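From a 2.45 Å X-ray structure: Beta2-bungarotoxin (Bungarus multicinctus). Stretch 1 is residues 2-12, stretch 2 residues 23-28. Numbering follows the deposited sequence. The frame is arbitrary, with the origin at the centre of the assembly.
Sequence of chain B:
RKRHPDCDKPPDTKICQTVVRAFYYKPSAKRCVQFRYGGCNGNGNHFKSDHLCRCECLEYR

Stretch 1 2-12: KRHPDCDKPPD
Stretch 2, residues 23-28: FYYKPS

Residues 2-12 form an irregular segment that begins extended (Lys2 phi/psi -115/164, Arg3 -73/141, His4 -61/128) and then folds through two overlapping type I turns, His4 to Cys7 and Asp6 to Lys9. The first is closed by a weak bond from Cys7 N to His4 O (3.4 Å), the second by Lys9 N to Asp6 O at 2.9 Å. After Asp8 (-116/15) the chain straightens again, with Lys9 at -93/160 and Pro10, Pro11 and Asp12 all extended. Phe23 to Lys26 continue a strand that begins earlier in the chain, with Tyr24 at -134/162 and Tyr25 at -93/133; Pro27 then bends it at -57/-41. The CA register sets Cys7 against Tyr25 at 5.5 Å, Asp8 against Pro27 at 5.7 Å, and Pro11 against Tyr24 at 6.2 Å. The chains run in broadly opposing senses, since going from Cys7 and Asp8 to Pro11 leads from Tyr25 and Pro27 back to Tyr24.

No direct hydrogen bond joins the stretches. Cys7 O and Tyr25 O lie 3.4 Å apart, but both are acceptors. The polar link is instead a water that donates to both Lys9 O (2.8 Å) and Tyr25 O (2.9 Å), supplying the protons that two carbonyls cannot offer each other.

Tyr25, buried with chi1 t and chi2 68°, meets the turn with its ring. Cys7 O approaches the ring edge, 3.0 Å from Tyr25 CD2, where the polarised C-H bonds suit a carbonyl oxygen; Cys7 CB adds an apolar contact to Tyr25 CD2 at 4.1 Å. Asp8 OD1 also lies at that edge, 3.7 Å from Tyr25 CE2. Cys7 (chi1 m) is covalently bonded elsewhere in the structure, which tethers the turn.

Arg3 extends with chi1 to chi3 all t, bringing Arg3 NH2 within 3.2 Å of Tyr25 CE2, which sits at the edge of the guanidinium. Arg3 NH1 donates to Asp8 OD2 at 3.0 Å in a nearly straight hydrogen bond (168°) that is part of a salt bridge, tying the extended start to the turn. Asp8, chi1 m, points its CB sideways, yet its end comes nearer, with Asp8 OD1 3.0 Å from Pro27 CB.

At the other end of the contact, Pro11 packs on Tyr24, whose chi1 is p and chi2 -82°. Pro11 CG lies 3.7 Å from the Tyr24 ring centroid, 16° off the normal, a CH-pi contact over the face, while Pro11 CD is 3.6 Å from Tyr24 CD2. The rule here is economical: two neighbouring tyrosines both turn toward the partner, one receiving polar atoms at its edge and the other a proline on its face.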

# COMPACT_ATOMS: atom_id res chain seq x y z
N LYS B 2 -7.29 4.50 -0.99
CA LYS B 2 -8.27 5.56 -1.08
C LYS B 2 -8.84 5.84 0.30
O LYS B 2 -8.65 5.03 1.23
CB LYS B 2 -9.39 5.16 -2.05
CG LYS B 2 -8.93 5.13 -3.50
CD LYS B 2 -9.96 4.54 -4.46
CE LYS B 2 -9.97 3.01 -4.47
NZ LYS B 2 -10.70 2.46 -3.30
N ARG B 3 -9.49 6.98 0.45
CA ARG B 3 -10.09 7.38 1.72
C ARG B 3 -11.33 6.56 1.99
O ARG B 3 -12.08 6.27 1.07
CB ARG B 3 -10.47 8.84 1.70
CG ARG B 3 -10.54 9.40 3.06
CD ARG B 3 -10.97 10.81 3.03
NE ARG B 3 -11.05 11.36 4.37
CZ ARG B 3 -12.14 11.87 4.91
NH1 ARG B 3 -13.29 11.89 4.22
NH2 ARG B 3 -12.06 12.47 6.08
N HIS B 4 -11.56 6.16 3.24
CA HIS B 4 -12.74 5.35 3.53
C HIS B 4 -14.00 6.13 3.19
O HIS B 4 -14.16 7.29 3.58
CB HIS B 4 -12.77 4.91 5.00
CG HIS B 4 -13.75 3.81 5.26
ND1 HIS B 4 -15.09 4.07 5.41
CD2 HIS B 4 -13.56 2.47 5.20
CE1 HIS B 4 -15.69 2.89 5.41
NE2 HIS B 4 -14.81 1.89 5.28
N PRO B 5 -14.89 5.54 2.40
CA PRO B 5 -16.12 6.24 2.04
C PRO B 5 -17.07 6.63 3.17
O PRO B 5 -17.95 7.46 2.96
CB PRO B 5 -16.78 5.26 1.07
CG PRO B 5 -16.24 3.93 1.49
CD PRO B 5 -14.80 4.26 1.70
N ASP B 6 -16.88 6.10 4.37
CA ASP B 6 -17.80 6.43 5.46
C ASP B 6 -17.26 7.38 6.52
O ASP B 6 -17.97 7.76 7.45
CB ASP B 6 -18.33 5.15 6.10
CG ASP B 6 -19.10 4.28 5.10
OD1 ASP B 6 -19.91 4.85 4.32
OD2 ASP B 6 -18.91 3.04 5.08
N CYS B 7 -16.04 7.84 6.33
CA CYS B 7 -15.37 8.72 7.28
C CYS B 7 -16.11 9.95 7.80
O CYS B 7 -15.73 10.52 8.82
CB CYS B 7 -14.01 9.14 6.71
SG CYS B 7 -12.87 7.74 6.57
N ASP B 8 -17.16 10.37 7.11
CA ASP B 8 -17.89 11.54 7.55
C ASP B 8 -19.34 11.26 7.95
O ASP B 8 -20.15 12.18 8.06
CB ASP B 8 -17.83 12.63 6.47
CG ASP B 8 -16.42 13.12 6.23
OD1 ASP B 8 -15.80 13.65 7.18
OD2 ASP B 8 -15.91 12.95 5.10
N LYS B 9 -19.69 10.00 8.14
CA LYS B 9 -21.04 9.65 8.53
C LYS B 9 -21.04 9.57 10.05
O LYS B 9 -19.97 9.47 10.66
CB LYS B 9 -21.41 8.30 7.93
CG LYS B 9 -21.52 8.37 6.43
CD LYS B 9 -21.77 7.03 5.85
CE LYS B 9 -22.19 7.16 4.41
NZ LYS B 9 -22.36 5.81 3.78
N PRO B 10 -22.22 9.66 10.70
CA PRO B 10 -22.14 9.59 12.15
C PRO B 10 -21.86 8.14 12.57
O PRO B 10 -22.25 7.21 11.88
CB PRO B 10 -23.49 10.13 12.59
CG PRO B 10 -24.39 9.67 11.53
CD PRO B 10 -23.60 9.92 10.26
N PRO B 11 -21.08 7.95 13.65
CA PRO B 11 -20.72 6.64 14.18
C PRO B 11 -21.97 5.90 14.63
O PRO B 11 -22.81 6.47 15.32
CB PRO B 11 -19.81 7.00 15.36
CG PRO B 11 -20.38 8.28 15.84
CD PRO B 11 -20.53 9.00 14.53
N ASP B 12 -22.06 4.62 14.30
CA ASP B 12 -23.21 3.81 14.67
C ASP B 12 -23.12 3.31 16.12
O ASP B 12 -22.43 2.32 16.41
CB ASP B 12 -23.38 2.68 13.63
CG ASP B 12 -24.52 1.74 13.95
OD1 ASP B 12 -25.12 1.84 15.04
OD2 ASP B 12 -24.82 0.86 13.11
N PHE B 23 -12.78 3.89 17.48
CA PHE B 23 -12.65 5.29 17.13
C PHE B 23 -13.33 5.46 15.83
O PHE B 23 -13.47 4.50 15.05
CB PHE B 23 -11.20 5.70 16.97
CG PHE B 23 -10.33 5.31 18.13
CD1 PHE B 23 -10.07 3.98 18.39
CD2 PHE B 23 -9.80 6.26 18.96
CE1 PHE B 23 -9.29 3.62 19.46
CE2 PHE B 23 -9.03 5.89 20.01
CZ PHE B 23 -8.77 4.57 20.27
N TYR B 24 -13.84 6.66 15.64
CA TYR B 24 -14.55 7.03 14.45
C TYR B 24 -14.00 8.37 14.06
O TYR B 24 -13.39 9.05 14.89
CB TYR B 24 -16.02 7.16 14.77
CG TYR B 24 -16.37 8.34 15.63
CD1 TYR B 24 -16.24 8.30 17.01
CD2 TYR B 24 -16.97 9.44 15.07
CE1 TYR B 24 -16.73 9.34 17.79
CE2 TYR B 24 -17.45 10.47 15.82
CZ TYR B 24 -17.34 10.42 17.17
OH TYR B 24 -17.94 11.44 17.87
N TYR B 25 -14.20 8.77 12.81
CA TYR B 25 -13.68 10.06 12.39
C TYR B 25 -14.72 11.15 12.56
O TYR B 25 -15.89 10.97 12.22
CB TYR B 25 -13.21 9.99 10.92
CG TYR B 25 -12.59 11.28 10.44
CD1 TYR B 25 -11.37 11.72 10.94
CD2 TYR B 25 -13.24 12.07 9.50
CE1 TYR B 25 -10.81 12.93 10.52
CE2 TYR B 25 -12.69 13.27 9.09
CZ TYR B 25 -11.49 13.69 9.60
OH TYR B 25 -10.95 14.86 9.14
N LYS B 26 -14.29 12.26 13.15
CA LYS B 26 -15.18 13.38 13.32
C LYS B 26 -14.76 14.49 12.33
O LYS B 26 -13.69 15.10 12.48
CB LYS B 26 -15.17 13.91 14.75
CG LYS B 26 -16.45 14.65 15.06
CD LYS B 26 -16.44 15.46 16.35
CE LYS B 26 -17.88 15.74 16.80
NZ LYS B 26 -18.62 14.48 17.23
N PRO B 27 -15.55 14.71 11.27
CA PRO B 27 -15.21 15.75 10.29
C PRO B 27 -15.04 17.15 10.89
O PRO B 27 -14.09 17.84 10.58
CB PRO B 27 -16.36 15.68 9.29
CG PRO B 27 -17.45 14.95 10.00
CD PRO B 27 -16.72 13.94 10.82
N SER B 28 -15.91 17.52 11.83
CA SER B 28 -15.84 18.83 12.46
C SER B 28 -14.73 18.95 13.51
O SER B 28 -14.84 19.75 14.45
CB SER B 28 -17.17 19.12 13.15
OG SER B 28 -18.18 18.27 12.62
O HOH W 1 -18.77 11.52 12.13